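Local coordinates for protein SAV1430 (Staphylococcus aureus subsp. aureus Mu50, PDB 2FFM) that is of unknown function but resembles the N-terminal domain of Nfu/NifU scaffold proteins, a family associated with iron-sulfur cluster assembly, at residues Leu46-Val51 / Glu72-Lys77; Lys16-Glu21 / Val57-Ser62; Ser28-Lys33 / Ser53-Met58. All blocks are in the same frame, centred on the assembly; numbering follows the deposited sequence.

In the fold
The three contacts illustrate how a small alpha-beta chain closes on itself. Interactions 2 and 3 join neighbouring strands of one five-stranded antiparallel sheet, ordered 3-8, 14-19, 60-65, 51-57, 29-31. Their centres lie about 10 Å apart, and their segments overlap at Val-57 and Met-58, in the hairpin joining strands 51-57 and 60-65. Interaction 1, about 17 and 16 Å from the centres of interactions 2 and 3, sits across the chain's centre from both and brings helix 71-80 against the loop before strand 51-57. Leu-46 of its first segment packs on Ile-54 of interaction 3. Interaction 1 interleaves with both others along the chain, while those two end on one stretch, tying early, middle and late parts together.

Interaction 1 (Leu46-Val51 / Glu72-Lys77); sequences LKVEGV and ETVLPK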
ATOM      1  N   LEU A  46       6.968  -0.509   0.367  1.00 29.99           N
ATOM      2  CA  LEU A  46       7.708   0.660   0.839  1.00 30.86           C
ATOM      3  C   LEU A  46       8.984   0.945   0.032  1.00 29.97           C
ATOM      4  O   LEU A  46       9.348   2.097  -0.166  1.00 27.37           O
ATOM      5  CB  LEU A  46       8.075   0.489   2.313  1.00 32.19           C
ATOM      6  CG  LEU A  46       7.020   0.864   3.346  1.00 32.58           C
ATOM      7  CD1 LEU A  46       5.700   0.216   2.997  1.00 37.26           C
ATOM      8  CD2 LEU A  46       7.492   0.419   4.721  1.00 34.48           C
ATOM      9  N   LYS A  47       9.659  -0.109  -0.417  1.00 30.34           N
ATOM     10  CA  LYS A  47      10.881   0.033  -1.194  1.00 31.58           C
ATOM     11  C   LYS A  47      10.606   0.619  -2.580  1.00 32.46           C
ATOM     12  O   LYS A  47      11.540   0.947  -3.323  1.00 35.51           O
ATOM     13  CB  LYS A  47      11.584  -1.322  -1.350  1.00 32.46           C
ATOM     14  CG  LYS A  47      12.252  -1.862  -0.092  1.00 34.29           C
ATOM     15  CD  LYS A  47      12.863  -3.241  -0.342  1.00 36.37           C
ATOM     16  CE  LYS A  47      13.336  -3.878   0.969  1.00 39.29           C
ATOM     17  NZ  LYS A  47      13.572  -5.353   0.845  1.00 39.61           N
ATOM     18  N   VAL A  48       9.331   0.735  -2.938  1.00 32.67           N
ATOM     19  CA  VAL A  48       8.946   1.304  -4.226  1.00 32.12           C
ATOM     20  C   VAL A  48       9.179   2.809  -4.206  1.00 32.27           C
ATOM     21  O   VAL A  48       8.692   3.508  -3.323  1.00 31.05           O
ATOM     22  CB  VAL A  48       7.463   1.019  -4.535  1.00 32.09           C
ATOM     23  CG1 VAL A  48       7.040   1.763  -5.790  1.00 31.96           C
ATOM     24  CG2 VAL A  48       7.262  -0.475  -4.721  1.00 31.76           C
ATOM     25  N   GLU A  49       9.955   3.288  -5.173  1.00 34.24           N
ATOM     26  CA  GLU A  49      10.286   4.706  -5.310  1.00 35.95           C
ATOM     27  C   GLU A  49       9.016   5.530  -5.453  1.00 36.10           C
ATOM     28  O   GLU A  49       8.288   5.405  -6.441  1.00 37.66           O
ATOM     29  CB  GLU A  49      11.174   4.898  -6.548  1.00 39.32           C
ATOM     30  CG  GLU A  49      11.425   6.353  -7.005  1.00 42.21           C
ATOM     31  CD  GLU A  49      12.709   6.959  -6.447  1.00 44.74           C
ATOM     32  OE1 GLU A  49      13.087   8.086  -6.894  1.00 42.85           O
ATOM     33  OE2 GLU A  49      13.334   6.306  -5.567  1.00 43.03           O
ATOM     34  N   GLY A  50       8.750   6.374  -4.463  1.00 35.72           N
ATOM     35  CA  GLY A  50       7.561   7.201  -4.519  1.00 34.48           C
ATOM     36  C   GLY A  50       6.560   6.900  -3.422  1.00 33.48           C
ATOM     37  O   GLY A  50       5.702   7.727  -3.112  1.00 34.29           O
ATOM     38  N   VAL A  51       6.647   5.709  -2.845  1.00 30.67           N
ATOM     39  CA  VAL A  51       5.745   5.349  -1.770  1.00 29.11           C
ATOM     40  C   VAL A  51       6.209   6.056  -0.510  1.00 29.76           C
ATOM     41  O   VAL A  51       7.377   5.971  -0.132  1.00 30.94           O
ATOM     42  CB  VAL A  51       5.740   3.825  -1.537  1.00 28.95           C
ATOM     43  CG1 VAL A  51       4.924   3.484  -0.293  1.00 23.32           C
ATOM     44  CG2 VAL A  51       5.150   3.122  -2.762  1.00 27.85           C
ATOM     45  N   GLU A  72       1.081   7.039 -12.109  1.00 41.11           N
ATOM     46  CA  GLU A  72       1.314   6.351 -13.383  1.00 41.75           C
ATOM     47  C   GLU A  72       2.593   5.501 -13.313  1.00 41.51           C
ATOM     48  O   GLU A  72       2.701   4.475 -13.977  1.00 43.21           O
ATOM     49  CB  GLU A  72       1.462   7.363 -14.532  1.00 43.25           C
ATOM     50  CG  GLU A  72       0.233   8.218 -14.868  1.00 46.91           C
ATOM     51  CD  GLU A  72      -0.048   9.329 -13.860  1.00 49.09           C
ATOM     52  OE1 GLU A  72       0.896  10.036 -13.445  1.00 52.25           O
ATOM     53  OE2 GLU A  72      -1.227   9.520 -13.498  1.00 49.45           O
ATOM     54  N   THR A  73       3.559   5.937 -12.508  1.00 40.45           N
ATOM     55  CA  THR A  73       4.817   5.208 -12.365  1.00 41.09           C
ATOM     56  C   THR A  73       4.922   4.369 -11.089  1.00 39.69           C
ATOM     57  O   THR A  73       5.629   3.359 -11.067  1.00 40.08           O
ATOM     58  CB  THR A  73       6.033   6.170 -12.402  1.00 43.47           C
ATOM     59  OG1 THR A  73       7.237   5.425 -12.178  1.00 43.69           O
ATOM     60  CG2 THR A  73       5.909   7.230 -11.322  1.00 45.05           C
ATOM     61  N   VAL A  74       4.224   4.793 -10.036  1.00 37.45           N
ATOM     62  CA  VAL A  74       4.236   4.101  -8.746  1.00 34.01           C
ATOM     63  C   VAL A  74       3.259   2.925  -8.658  1.00 33.75           C
ATOM     64  O   VAL A  74       3.629   1.838  -8.205  1.00 32.39           O
ATOM     65  CB  VAL A  74       3.919   5.088  -7.577  1.00 33.42           C
ATOM     66  CG1 VAL A  74       3.858   4.340  -6.241  1.00 31.64           C
ATOM     67  CG2 VAL A  74       4.966   6.181  -7.517  1.00 31.93           C
ATOM     68  N   LEU A  75       2.026   3.139  -9.108  1.00 33.72           N
ATOM     69  CA  LEU A  75       0.990   2.106  -9.043  1.00 35.49           C
ATOM     70  C   LEU A  75       1.391   0.781  -9.685  1.00 36.88           C
ATOM     71  O   LEU A  75       1.164  -0.287  -9.111  1.00 37.81           O
ATOM     72  CB  LEU A  75      -0.324   2.616  -9.670  1.00 34.74           C
ATOM     73  CG  LEU A  75      -1.621   1.995  -9.138  1.00 33.16           C
ATOM     74  CD1 LEU A  75      -1.633   2.150  -7.630  1.00 34.40           C
ATOM     75  CD2 LEU A  75      -2.846   2.651  -9.746  1.00 31.15           C
ATOM     76  N   PRO A  76       1.996   0.825 -10.882  1.00 37.92           N
ATOM     77  CA  PRO A  76       2.390  -0.430 -11.524  1.00 38.17           C
ATOM     78  C   PRO A  76       3.433  -1.200 -10.727  1.00 38.48           C
ATOM     79  O   PRO A  76       3.388  -2.433 -10.638  1.00 37.12           O
ATOM     80  CB  PRO A  76       2.905   0.030 -12.885  1.00 38.08           C
ATOM     81  CG  PRO A  76       3.393   1.418 -12.617  1.00 39.00           C
ATOM     82  CD  PRO A  76       2.306   1.975 -11.748  1.00 37.88           C
ATOM     83  N   LYS A  77       4.378  -0.474 -10.144  1.00 39.30           N
ATOM     84  CA  LYS A  77       5.407  -1.134  -9.354  1.00 40.34           C
ATOM     85  C   LYS A  77       4.775  -1.659  -8.068  1.00 41.26           C
ATOM     86  O   LYS A  77       5.192  -2.686  -7.533  1.00 43.00           O
ATOM     87  CB  LYS A  77       6.546  -0.162  -9.036  1.00 39.78           C
ATOM     88  CG  LYS A  77       7.266   0.369 -10.259  1.00 39.77           C
ATOM     89  CD  LYS A  77       8.287   1.407  -9.852  1.00 42.55           C
ATOM     90  CE  LYS A  77       8.885   2.136 -11.047  1.00 42.23           C
ATOM     91  NZ  LYS A  77       9.778   3.245 -10.581  1.00 41.73           N
TER
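Val-48 and Val-74 meet through matching first torsions: in each, CG1 stands anti to the backbone N (chi1 173° and 177°), and the two CG1 methyls come to 4.1 Å of each other. The same CG1 of Val-48 also rests against CB of Lys-77, 3.8 Å away. The loop methyl thus touches two positions of helix 71-80 that are three residues apart, on one flank of that helix. From the far end of the turn, Val-51 adds its CG2, 3.9 Å from Val-74 CG1, and CG1 of Val-74 is therefore met by both ends of the turn.

The second methyl of Val-74 has different company. Its CG2 lies 3.6 Å from the carbonyl O of Glu-49 and 4.1 Å from CA of Gly-50, making this half of the contact one of side chain against backbone. Gly-50 has no side chain to intervene, and its positive phi of 116° is the conformation expected at the third position of a type II turn. That turn runs from Val-48 to Val-51 and is closed by Val-51 N bonding to Val-48 O at 3.0 Å; a further backbone bond ties Gly-50 to Glu-66.

Polar groups contribute little. The chain of Lys-77 is extended beyond CG, yet its NZ remains 6.9 Å from OE2 of Glu-49, too far for a salt bridge, and any attraction between them would probably be weak.

The result is a modest apolar surface patch, burying 232 Å² in all, in which a type II beta turn leading from helix 40-46 into strand 51-57 packs against the C-terminal helix of an alpha-beta fold.

Interaction 2 (Lys16-Glu21 / Val57-Ser62); sequences KITLSE and VMDFIS
Lys-16 lays its CE over the centre of the Phe-60 ring, 3.7 Å from the centroid, in a CH-pi contact. The ammonium follows: NZ is 4.4 Å from the same centroid and 17° off the ring normal, a cation-pi geometry over the face. The lysine gets there with CG anti to the backbone N (chi1 -177°) and an extended chain beyond. The phenylalanine ring has neighbours on more than one side, since the carbonyl O of Val-57 lies above its opposite face, offset toward the rim, and Asp-59 OD1 lies in plane at its edge. OD2 of Asp-59 comes to 3.2 Å of the CG2 methyl of Thr-18, the two side chains crossing at a slant.

Behind these side chains runs a backbone ladder. Ile-17 and Ile-61 form an antiparallel hydrogen-bonded pair, Ile-17 N giving to Ile-61 O and Ile-61 N to Ile-17 O, each at 3.0 Å. Nearer the turn, Leu-19 N reaches Asp-59 O at 2.9 Å in a more bent bond (144° at the hydrogen). On the sheet face opposite Lys-16 and Phe-60, CD1 of Leu-19 packs on CG1 of Ile-61 at 3.9 Å.

What sets Phe-60 and Asp-59 in place is a type II' turn from Val-57 to Phe-60, with Val-57 N bonded to Phe-60 O. This is the tight hairpin between strands 51-57 and 60-65. Strand 14-19 has strand 60-65 on one side and strand 3-8 on the other, while Ile-61 packs on Ile-54 and His-56 of strand 51-57.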
ATOM      1  N   LYS A  16      -6.714   3.895  -2.268  1.00 27.96           N
ATOM      2  CA  LYS A  16      -7.165   2.742  -1.506  1.00 27.05           C
ATOM      3  C   LYS A  16      -7.137   1.479  -2.361  1.00 27.63           C
ATOM      4  O   LYS A  16      -7.843   1.374  -3.367  1.00 26.88           O
ATOM      5  CB  LYS A  16      -8.579   2.991  -0.980  1.00 26.06           C
ATOM      6  CG  LYS A  16      -9.126   1.884  -0.104  1.00 27.61           C
ATOM      7  CD  LYS A  16     -10.533   2.203   0.378  1.00 30.62           C
ATOM      8  CE  LYS A  16     -11.124   1.053   1.188  1.00 31.93           C
ATOM      9  NZ  LYS A  16     -12.517   1.328   1.649  1.00 33.91           N
ATOM     10  N   ILE A  17      -6.300   0.531  -1.949  1.00 27.02           N
ATOM     11  CA  ILE A  17      -6.142  -0.741  -2.629  1.00 26.77           C
ATOM     12  C   ILE A  17      -6.778  -1.827  -1.764  1.00 30.18           C
ATOM     13  O   ILE A  17      -6.325  -2.085  -0.650  1.00 31.71           O
ATOM     14  CB  ILE A  17      -4.651  -1.051  -2.831  1.00 26.23           C
ATOM     15  CG1 ILE A  17      -4.008   0.074  -3.639  1.00 26.19           C
ATOM     16  CG2 ILE A  17      -4.471  -2.397  -3.546  1.00 25.51           C
ATOM     17  CD1 ILE A  17      -2.505  -0.072  -3.820  1.00 23.80           C
ATOM     18  N   THR A  18      -7.836  -2.454  -2.265  1.00 32.02           N
ATOM     19  CA  THR A  18      -8.502  -3.507  -1.507  1.00 35.71           C
ATOM     20  C   THR A  18      -7.942  -4.883  -1.878  1.00 38.10           C
ATOM     21  O   THR A  18      -7.901  -5.250  -3.047  1.00 35.74           O
ATOM     22  CB  THR A  18     -10.018  -3.477  -1.750  1.00 35.65           C
ATOM     23  OG1 THR A  18     -10.520  -2.171  -1.442  1.00 39.04           O
ATOM     24  CG2 THR A  18     -10.716  -4.487  -0.866  1.00 36.87           C
ATOM     25  N   LEU A  19      -7.500  -5.635  -0.874  1.00 42.56           N
ATOM     26  CA  LEU A  19      -6.942  -6.963  -1.100  1.00 45.42           C
ATOM     27  C   LEU A  19      -7.968  -8.054  -0.808  1.00 48.20           C
ATOM     28  O   LEU A  19      -9.002  -7.800  -0.188  1.00 47.89           O
ATOM     29  CB  LEU A  19      -5.698  -7.167  -0.232  1.00 45.83           C
ATOM     30  CG  LEU A  19      -4.642  -6.064  -0.373  1.00 46.47           C
ATOM     31  CD1 LEU A  19      -5.024  -4.914   0.533  1.00 49.56           C
ATOM     32  CD2 LEU A  19      -3.263  -6.570  -0.005  1.00 47.58           C
ATOM     33  N   SER A  20      -7.680  -9.269  -1.263  1.00 52.06           N
ATOM     34  CA  SER A  20      -8.583 -10.395  -1.053  1.00 54.69           C
ATOM     35  C   SER A  20      -8.477 -10.905   0.381  1.00 56.71           C
ATOM     36  O   SER A  20      -9.486 -11.036   1.087  1.00 56.06           O
ATOM     37  CB  SER A  20      -8.271 -11.523  -2.052  1.00 55.23           C
ATOM     38  OG  SER A  20      -6.885 -11.841  -2.104  1.00 53.28           O
ATOM     39  N   GLU A  21      -7.244 -11.176   0.805  1.00 58.16           N
ATOM     40  CA  GLU A  21      -6.966 -11.670   2.149  1.00 59.19           C
ATOM     41  C   GLU A  21      -7.136 -10.541   3.167  1.00 58.57           C
ATOM     42  O   GLU A  21      -6.427  -9.535   3.119  1.00 56.92           O
ATOM     43  CB  GLU A  21      -5.540 -12.228   2.209  1.00 61.14           C
ATOM     44  CG  GLU A  21      -5.351 -13.343   3.216  1.00 65.47           C
ATOM     45  CD  GLU A  21      -3.975 -13.982   3.127  1.00 68.47           C
ATOM     46  OE1 GLU A  21      -3.593 -14.428   2.021  1.00 69.91           O
ATOM     47  OE2 GLU A  21      -3.275 -14.045   4.163  1.00 70.42           O
ATOM     48  N   VAL A  57      -5.429  -1.879   7.269  1.00 32.23           N
ATOM     49  CA  VAL A  57      -6.494  -2.228   8.207  1.00 33.22           C
ATOM     50  C   VAL A  57      -7.620  -3.007   7.545  1.00 34.07           C
ATOM     51  O   VAL A  57      -8.030  -2.676   6.444  1.00 35.90           O
ATOM     52  CB  VAL A  57      -7.093  -0.969   8.861  1.00 31.93           C
ATOM     53  CG1 VAL A  57      -7.847  -0.158   7.837  1.00 31.86           C
ATOM     54  CG2 VAL A  57      -7.991  -1.368  10.009  1.00 33.04           C
HETATM   55  N   MSE A  58      -8.119  -4.039   8.214  1.00 36.42           N
HETATM   56  CA  MSE A  58      -9.202  -4.837   7.657  1.00 41.34           C
HETATM   57  C   MSE A  58      -8.777  -5.538   6.352  1.00 41.79           C
HETATM   58  O   MSE A  58      -7.818  -6.317   6.349  1.00 43.17           O
HETATM   59  CB  MSE A  58     -10.447  -3.950   7.425  1.00 46.38           C
HETATM   60  CG  MSE A  58     -11.155  -3.481   8.726  1.00 54.34           C
HETATM   61 SE   MSE A  58     -12.652  -2.202   8.503  1.00 66.59          SE
HETATM   62  CE  MSE A  58     -11.751  -0.534   8.857  1.00 62.17           C
ATOM     63  N   ASP A  59      -9.478  -5.262   5.253  1.00 41.34           N
ATOM     64  CA  ASP A  59      -9.189  -5.888   3.954  1.00 40.98           C
ATOM     65  C   ASP A  59      -8.563  -4.944   2.925  1.00 39.97           C
ATOM     66  O   ASP A  59      -8.724  -5.148   1.719  1.00 39.81           O
ATOM     67  CB  ASP A  59     -10.480  -6.466   3.362  1.00 42.22           C
ATOM     68  CG  ASP A  59     -11.442  -5.381   2.872  1.00 44.06           C
ATOM     69  OD1 ASP A  59     -11.552  -4.330   3.542  1.00 44.01           O
ATOM     70  OD2 ASP A  59     -12.101  -5.575   1.821  1.00 45.92           O
ATOM     71  N   PHE A  60      -7.847  -3.919   3.383  1.00 38.42           N
ATOM     72  CA  PHE A  60      -7.253  -2.968   2.441  1.00 35.70           C
ATOM     73  C   PHE A  60      -6.075  -2.184   2.988  1.00 32.96           C
ATOM     74  O   PHE A  60      -5.921  -2.023   4.195  1.00 33.79           O
ATOM     75  CB  PHE A  60      -8.307  -1.950   1.970  1.00 34.83           C
ATOM     76  CG  PHE A  60      -8.710  -0.956   3.030  1.00 34.10           C
ATOM     77  CD1 PHE A  60      -9.812  -1.195   3.846  1.00 35.11           C
ATOM     78  CD2 PHE A  60      -7.960   0.203   3.241  1.00 33.91           C
ATOM     79  CE1 PHE A  60     -10.169  -0.293   4.855  1.00 34.70           C
ATOM     80  CE2 PHE A  60      -8.306   1.109   4.243  1.00 34.73           C
ATOM     81  CZ  PHE A  60      -9.413   0.860   5.057  1.00 34.92           C
ATOM     82  N   ILE A  61      -5.251  -1.688   2.074  1.00 29.23           N
ATOM     83  CA  ILE A  61      -4.119  -0.861   2.445  1.00 26.30           C
ATOM     84  C   ILE A  61      -4.250   0.449   1.685  1.00 26.63           C
ATOM     85  O   ILE A  61      -4.571   0.463   0.496  1.00 27.47           O
ATOM     86  CB  ILE A  61      -2.751  -1.481   2.078  1.00 24.64           C
ATOM     87  CG1 ILE A  61      -2.680  -1.762   0.587  1.00 27.96           C
ATOM     88  CG2 ILE A  61      -2.504  -2.709   2.888  1.00 24.40           C
ATOM     89  CD1 ILE A  61      -1.305  -2.264   0.125  1.00 29.23           C
ATOM     90  N   SER A  62      -4.039   1.555   2.382  1.00 26.54           N
ATOM     91  CA  SER A  62      -4.086   2.856   1.745  1.00 24.28           C
ATOM     92  C   SER A  62      -2.639   3.301   1.630  1.00 23.99           C
ATOM     93  O   SER A  62      -1.945   3.539   2.624  1.00 20.33           O
ATOM     94  CB  SER A  62      -4.895   3.846   2.575  1.00 23.77           C
ATOM     95  OG  SER A  62      -6.280   3.691   2.340  1.00 23.23           O
TER

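Interaction 3 (Ser28-Lys33 / Ser53-Met58); sequences SDTYTK and SIFHVM
Thr-30 meets Phe-55 edge-on, its OG1 lying in the plane of the phenyl ring 3.6 Å from CD1. With CG anti to the backbone N (chi1 178°), Phe-55 starts its side chain away from its own N; farther out, CE1 approaches CB of Ser-28, at 3.5 Å. That CB also touches CB of Val-57. On the other face of the sheet the meeting is diagonal: Tyr-31 directs CE1 at CB of His-56, 3.8 Å away, and the same CE1 lies near the plane of the imidazole, at its edge.

These contacts ride on the antiparallel pair at one edge of the sheet, strand 29-31 against strand 51-57. Asp-29 with His-56 and Tyr-31 with Ile-54 are hydrogen-bonded pairs, the straightest bond being His-56 N to Asp-29 O (2.8 Å, 169° at the hydrogen); Thr-30 and Phe-55 form the non-hydrogen-bonded pair between.

The polar ends of Asp-29 and Tyr-31 meet Arg-23, whose NH2 makes a salt bridge with Asp-29 OD2 and a hydrogen bond with Tyr-31 OH. Helix 40-46 covers this face, Ile-42 touching Tyr-31, Ile-45 touching Ile-54 and Phe-41 touching His-56.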
ATOM      1  N   SER A  28      -5.425  -1.244  13.264  1.00 36.20           N
ATOM      2  CA  SER A  28      -4.747  -0.818  12.062  1.00 34.52           C
ATOM      3  C   SER A  28      -3.263  -0.674  12.344  1.00 36.41           C
ATOM      4  O   SER A  28      -2.832  -0.741  13.498  1.00 37.16           O
ATOM      5  CB  SER A  28      -5.309   0.519  11.591  1.00 32.72           C
ATOM      6  OG  SER A  28      -4.842   1.574  12.412  1.00 29.20           O
ATOM      7  N   ASP A  29      -2.494  -0.485  11.274  1.00 36.53           N
ATOM      8  CA  ASP A  29      -1.046  -0.313  11.340  1.00 37.04           C
ATOM      9  C   ASP A  29      -0.612   0.641  10.230  1.00 36.93           C
ATOM     10  O   ASP A  29      -1.088   0.544   9.104  1.00 37.23           O
ATOM     11  CB  ASP A  29      -0.336  -1.655  11.143  1.00 38.25           C
ATOM     12  CG  ASP A  29      -0.198  -2.451  12.432  1.00 38.58           C
ATOM     13  OD1 ASP A  29       0.738  -2.177  13.218  1.00 37.63           O
ATOM     14  OD2 ASP A  29      -1.028  -3.355  12.652  1.00 37.90           O
ATOM     15  N   THR A  30       0.285   1.563  10.560  1.00 35.68           N
ATOM     16  CA  THR A  30       0.799   2.522   9.593  1.00 34.86           C
ATOM     17  C   THR A  30       2.302   2.302   9.509  1.00 34.79           C
ATOM     18  O   THR A  30       3.031   2.536  10.475  1.00 33.36           O
ATOM     19  CB  THR A  30       0.525   3.977  10.021  1.00 35.04           C
ATOM     20  OG1 THR A  30      -0.874   4.140  10.261  1.00 37.21           O
ATOM     21  CG2 THR A  30       0.959   4.949   8.930  1.00 33.36           C
ATOM     22  N   TYR A  31       2.755   1.837   8.351  1.00 33.15           N
ATOM     23  CA  TYR A  31       4.164   1.564   8.139  1.00 32.30           C
ATOM     24  C   TYR A  31       4.796   2.646   7.298  1.00 33.47           C
ATOM     25  O   TYR A  31       4.350   2.921   6.188  1.00 33.51           O
ATOM     26  CB  TYR A  31       4.333   0.224   7.444  1.00 31.80           C
ATOM     27  CG  TYR A  31       3.487  -0.873   8.032  1.00 31.09           C
ATOM     28  CD1 TYR A  31       2.336  -1.308   7.381  1.00 29.77           C
ATOM     29  CD2 TYR A  31       3.871  -1.518   9.212  1.00 31.56           C
ATOM     30  CE1 TYR A  31       1.587  -2.373   7.874  1.00 32.76           C
ATOM     31  CE2 TYR A  31       3.134  -2.584   9.723  1.00 34.16           C
ATOM     32  CZ  TYR A  31       1.993  -3.010   9.043  1.00 34.45           C
ATOM     33  OH  TYR A  31       1.291  -4.093   9.513  1.00 34.68           O
ATOM     34  N   THR A  32       5.850   3.254   7.831  1.00 36.10           N
ATOM     35  CA  THR A  32       6.548   4.321   7.129  1.00 37.54           C
ATOM     36  C   THR A  32       7.938   3.901   6.662  1.00 38.23           C
ATOM     37  O   THR A  32       8.523   4.543   5.793  1.00 37.73           O
ATOM     38  CB  THR A  32       6.669   5.585   8.023  1.00 37.43           C
ATOM     39  OG1 THR A  32       7.360   5.242   9.227  1.00 39.30           O
ATOM     40  CG2 THR A  32       5.295   6.132   8.369  1.00 33.95           C
ATOM     41  N   LYS A  33       8.456   2.820   7.237  1.00 39.53           N
ATOM     42  CA  LYS A  33       9.785   2.316   6.889  1.00 42.07           C
ATOM     43  C   LYS A  33       9.837   0.789   6.948  1.00 42.93           C
ATOM     44  O   LYS A  33       9.073   0.165   7.681  1.00 43.99           O
ATOM     45  CB  LYS A  33      10.832   2.896   7.844  1.00 43.01           C
ATOM     46  CG  LYS A  33      10.521   2.693   9.335  1.00 45.27           C
ATOM     47  CD  LYS A  33      11.616   3.295  10.237  1.00 45.96           C
ATOM     48  CE  LYS A  33      11.230   3.285  11.727  1.00 45.73           C
ATOM     49  NZ  LYS A  33      10.040   4.145  12.050  1.00 44.11           N
ATOM     50  N   SER A  53       4.051   6.198   2.722  1.00 31.57           N
ATOM     51  CA  SER A  53       3.646   5.388   3.868  1.00 32.89           C
ATOM     52  C   SER A  53       2.539   4.439   3.453  1.00 31.31           C
ATOM     53  O   SER A  53       2.033   4.516   2.333  1.00 30.64           O
ATOM     54  CB  SER A  53       3.130   6.265   5.012  1.00 34.49           C
ATOM     55  OG  SER A  53       1.775   6.625   4.787  1.00 36.03           O
ATOM     56  N   ILE A  54       2.152   3.565   4.378  1.00 30.34           N
ATOM     57  CA  ILE A  54       1.099   2.586   4.130  1.00 29.59           C
ATOM     58  C   ILE A  54       0.179   2.441   5.333  1.00 28.43           C
ATOM     59  O   ILE A  54       0.641   2.242   6.449  1.00 29.13           O
ATOM     60  CB  ILE A  54       1.695   1.184   3.820  1.00 30.59           C
ATOM     61  CG1 ILE A  54       2.580   1.256   2.579  1.00 29.28           C
ATOM     62  CG2 ILE A  54       0.577   0.166   3.608  1.00 27.04           C
ATOM     63  CD1 ILE A  54       1.831   1.701   1.349  1.00 34.91           C
ATOM     64  N   PHE A  55      -1.122   2.563   5.104  1.00 28.95           N
ATOM     65  CA  PHE A  55      -2.101   2.390   6.169  1.00 27.47           C
ATOM     66  C   PHE A  55      -2.736   1.047   5.875  1.00 27.96           C
ATOM     67  O   PHE A  55      -3.310   0.860   4.809  1.00 26.12           O
ATOM     68  CB  PHE A  55      -3.176   3.474   6.123  1.00 25.59           C
ATOM     69  CG  PHE A  55      -4.241   3.324   7.183  1.00 22.87           C
ATOM     70  CD1 PHE A  55      -3.921   3.426   8.533  1.00 20.06           C
ATOM     71  CD2 PHE A  55      -5.575   3.127   6.826  1.00 20.91           C
ATOM     72  CE1 PHE A  55      -4.914   3.344   9.512  1.00 21.33           C
ATOM     73  CE2 PHE A  55      -6.574   3.044   7.797  1.00 20.46           C
ATOM     74  CZ  PHE A  55      -6.244   3.153   9.142  1.00 20.44           C
ATOM     75  N   HIS A  56      -2.630   0.118   6.820  1.00 29.88           N
ATOM     76  CA  HIS A  56      -3.170  -1.224   6.643  1.00 30.92           C
ATOM     77  C   HIS A  56      -4.207  -1.577   7.702  1.00 31.70           C
ATOM     78  O   HIS A  56      -3.897  -1.601   8.892  1.00 32.98           O
ATOM     79  CB  HIS A  56      -2.033  -2.250   6.695  1.00 30.87           C
ATOM     80  CG  HIS A  56      -2.460  -3.637   6.332  1.00 30.27           C
ATOM     81  ND1 HIS A  56      -1.636  -4.731   6.487  1.00 29.32           N
ATOM     82  CD2 HIS A  56      -3.612  -4.104   5.800  1.00 31.13           C
ATOM     83  CE1 HIS A  56      -2.264  -5.811   6.061  1.00 30.48           C
ATOM     84  NE2 HIS A  56      -3.465  -5.459   5.639  1.00 31.97           N
ATOM     85  N   VAL A  57      -5.429  -1.879   7.269  1.00 32.23           N
ATOM     86  CA  VAL A  57      -6.494  -2.228   8.207  1.00 33.22           C
ATOM     87  C   VAL A  57      -7.620  -3.007   7.545  1.00 34.07           C
ATOM     88  O   VAL A  57      -8.030  -2.676   6.444  1.00 35.90           O
ATOM     89  CB  VAL A  57      -7.093  -0.969   8.861  1.00 31.93           C
ATOM     90  CG1 VAL A  57      -7.847  -0.158   7.837  1.00 31.86           C
ATOM     91  CG2 VAL A  57      -7.991  -1.368  10.009  1.00 33.04           C
HETATM   92  N   MSE A  58      -8.119  -4.039   8.214  1.00 36.42           N
HETATM   93  CA  MSE A  58      -9.202  -4.837   7.657  1.00 41.34           C
HETATM   94  C   MSE A  58      -8.777  -5.538   6.352  1.00 41.79           C
HETATM   95  O   MSE A  58      -7.818  -6.317   6.349  1.00 43.17           O
HETATM   96  CB  MSE A  58     -10.447  -3.950   7.425  1.00 46.38           C
HETATM   97  CG  MSE A  58     -11.155  -3.481   8.726  1.00 54.34           C
HETATM   98 SE   MSE A  58     -12.652  -2.202   8.503  1.00 66.59          SE
HETATM   99  CE  MSE A  58     -11.751  -0.534   8.857  1.00 62.17           C
TER